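Side-chain contact in B-type flagellar hook-associated protein 2 (Pseudomonas aeruginosa, PDB 5FHY), which caps the growing tip of the flagellar filament, where it helps flagellin subunits polymerise and keeps them from leaking away: residues 191-196 and 210-215. Residues are numbered along the deposited sequence; the frame is centred on the assembly and turned at random.
Sequences DVIDGV and ITLTVS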
loop_
_atom_site.group_PDB
_atom_site.type_symbol
_atom_site.label_atom_id
_atom_site.label_comp_id
_atom_site.label_asym_id
_atom_site.label_seq_id
_atom_site.Cartn_x
_atom_site.Cartn_y
_atom_site.Cartn_z
ATOM N N ASP B 191 -25.495 -44.214 16.697
ATOM C CA ASP B 191 -26.102 -44.653 17.949
ATOM C C ASP B 191 -25.366 -45.815 18.636
ATOM O O ASP B 191 -25.972 -46.580 19.388
ATOM C CB ASP B 191 -27.568 -45.034 17.695
ATOM C CG ASP B 191 -28.410 -43.847 17.246
ATOM O OD1 ASP B 191 -27.855 -42.734 17.124
ATOM O OD2 ASP B 191 -29.625 -44.026 17.012
ATOM N N VAL B 192 -24.066 -45.944 18.382
ATOM C CA VAL B 192 -23.226 -46.805 19.208
ATOM C C VAL B 192 -23.154 -46.118 20.562
ATOM O O VAL B 192 -23.275 -46.748 21.612
ATOM C CB VAL B 192 -21.819 -47.012 18.622
ATOM C CG1 VAL B 192 -20.891 -47.606 19.677
ATOM C CG2 VAL B 192 -21.884 -47.910 17.398
ATOM N N ILE B 193 -22.937 -44.807 20.507
ATOM C CA ILE B 193 -23.257 -43.908 21.605
ATOM C C ILE B 193 -24.538 -43.189 21.199
ATOM O O ILE B 193 -24.604 -42.616 20.113
ATOM C CB ILE B 193 -22.130 -42.892 21.885
ATOM C CG1 ILE B 193 -20.769 -43.588 21.941
ATOM C CG2 ILE B 193 -22.387 -42.154 23.189
ATOM C CD1 ILE B 193 -19.616 -42.632 22.171
ATOM N N ASP B 194 -25.554 -43.230 22.060
ATOM C CA ASP B 194 -26.874 -42.676 21.741
ATOM C C ASP B 194 -26.822 -41.223 21.267
ATOM O O ASP B 194 -26.286 -40.352 21.950
ATOM C CB ASP B 194 -27.801 -42.785 22.960
ATOM C CG ASP B 194 -29.271 -42.657 22.591
ATOM O OD1 ASP B 194 -29.672 -43.206 21.544
ATOM O OD2 ASP B 194 -30.023 -42.005 23.348
ATOM N N GLY B 195 -27.374 -40.973 20.084
ATOM C CA GLY B 195 -27.469 -39.628 19.544
ATOM C C GLY B 195 -26.214 -39.153 18.840
ATOM O O GLY B 195 -26.156 -38.024 18.352
ATOM N N VAL B 196 -25.207 -40.017 18.775
ATOM C CA VAL B 196 -23.942 -39.638 18.171
ATOM C C VAL B 196 -23.667 -40.479 16.937
ATOM O O VAL B 196 -23.789 -41.701 16.960
ATOM C CB VAL B 196 -22.769 -39.797 19.164
ATOM C CG1 VAL B 196 -21.430 -39.528 18.475
ATOM C CG2 VAL B 196 -22.960 -38.888 20.375
ATOM N N ILE B 210 -8.264 -42.109 21.075
ATOM C CA ILE B 210 -8.783 -40.762 20.871
ATOM C C ILE B 210 -9.742 -40.372 21.994
ATOM O O ILE B 210 -10.559 -41.185 22.424
ATOM C CB ILE B 210 -9.502 -40.647 19.505
ATOM C CG1 ILE B 210 -8.532 -40.948 18.364
ATOM C CG2 ILE B 210 -10.091 -39.267 19.316
ATOM C CD1 ILE B 210 -7.374 -39.990 18.291
ATOM N N THR B 211 -9.644 -39.135 22.472
ATOM C CA THR B 211 -10.641 -38.613 23.399
ATOM C C THR B 211 -11.749 -37.914 22.621
ATOM O O THR B 211 -11.485 -36.995 21.846
ATOM C CB THR B 211 -10.025 -37.622 24.410
ATOM O OG1 THR B 211 -8.998 -38.280 25.162
ATOM C CG2 THR B 211 -11.089 -37.105 25.369
ATOM N N LEU B 212 -12.989 -38.343 22.836
ATOM C CA LEU B 212 -14.127 -37.730 22.159
ATOM C C LEU B 212 -15.033 -37.009 23.150
ATOM O O LEU B 212 -15.573 -37.620 24.071
ATOM C CB LEU B 212 -14.934 -38.776 21.392
ATOM C CG LEU B 212 -16.175 -38.221 20.691
ATOM C CD1 LEU B 212 -15.756 -37.585 19.372
ATOM C CD2 LEU B 212 -17.230 -39.296 20.479
ATOM N N THR B 213 -15.210 -35.709 22.944
ATOM C CA THR B 213 -15.955 -34.878 23.881
ATOM C C THR B 213 -17.261 -34.367 23.283
ATOM O O THR B 213 -17.255 -33.660 22.277
ATOM C CB THR B 213 -15.123 -33.671 24.346
ATOM O OG1 THR B 213 -13.772 -34.084 24.587
ATOM C CG2 THR B 213 -15.704 -33.093 25.631
ATOM N N VAL B 214 -18.379 -34.722 23.909
ATOM C CA VAL B 214 -19.683 -34.247 23.463
ATOM C C VAL B 214 -20.126 -33.087 24.350
ATOM O O VAL B 214 -20.418 -33.266 25.534
ATOM C CB VAL B 214 -20.746 -35.365 23.492
ATOM C CG1 VAL B 214 -22.123 -34.798 23.169
ATOM C CG2 VAL B 214 -20.377 -36.476 22.518
ATOM N N SER B 215 -20.153 -31.896 23.760
ATOM C CA SER B 215 -20.514 -30.668 24.462
ATOM C C SER B 215 -21.913 -30.183 24.101
ATOM O O SER B 215 -22.214 -29.947 22.933
ATOM C CB SER B 215 -19.497 -29.569 24.166
ATOM O OG SER B 215 -18.184 -30.095 24.106
#
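V196 and V214 meet in the buried apolar layer between a beta-hairpin loop and the sheet that holds strands 34-42 and 210-215. The loop 191-195 links strands 188-190 and 196-200 in the hairpin, and its type II turn runs from I193 to V196. D191 N bonds to V196 O across the base of the loop. Strand 210-215 lies at the edge of this antiparallel sheet within its own chain.

The two valines touch through one methyl each: CG2 of V196 lies 4.1 Å from CG2 of V214. Both side chains have CG1 anti to the backbone N (chi1 174° in each), which puts CG2 beside the backbone N. The two side chains pass each other in opposite directions, and the CG2 methyls are their nearest branches. The CA atoms of the two residues remain 8.7 Å apart.

L212 sits two residues before V214 and points to the same face of the strand. Its CB is directed toward the loop; with chi1 178° CG stands anti to the backbone N, and the CD2 branch is the one that reaches I193. L212 also touches I38 and S26, and I193 rests on Y36. The other face of the strand carries T211, whose OG1 is hydrogen-bonded to Q37 OE1.

The turn is closed by V196 N bonding to I193 O at 3.0 Å. G195 has a positive phi of 83°, as expected at the third position of a type II turn. A second subunit adds an antiparallel strand alongside residues 212-215, so the sheet continues between chains. D194, at the second position of the turn, forms a salt bridge with R92 of a third subunit. Inside, the I193–L212 contact is a looser one, with CD1 of I193 4.4 Å from CD2 of L212.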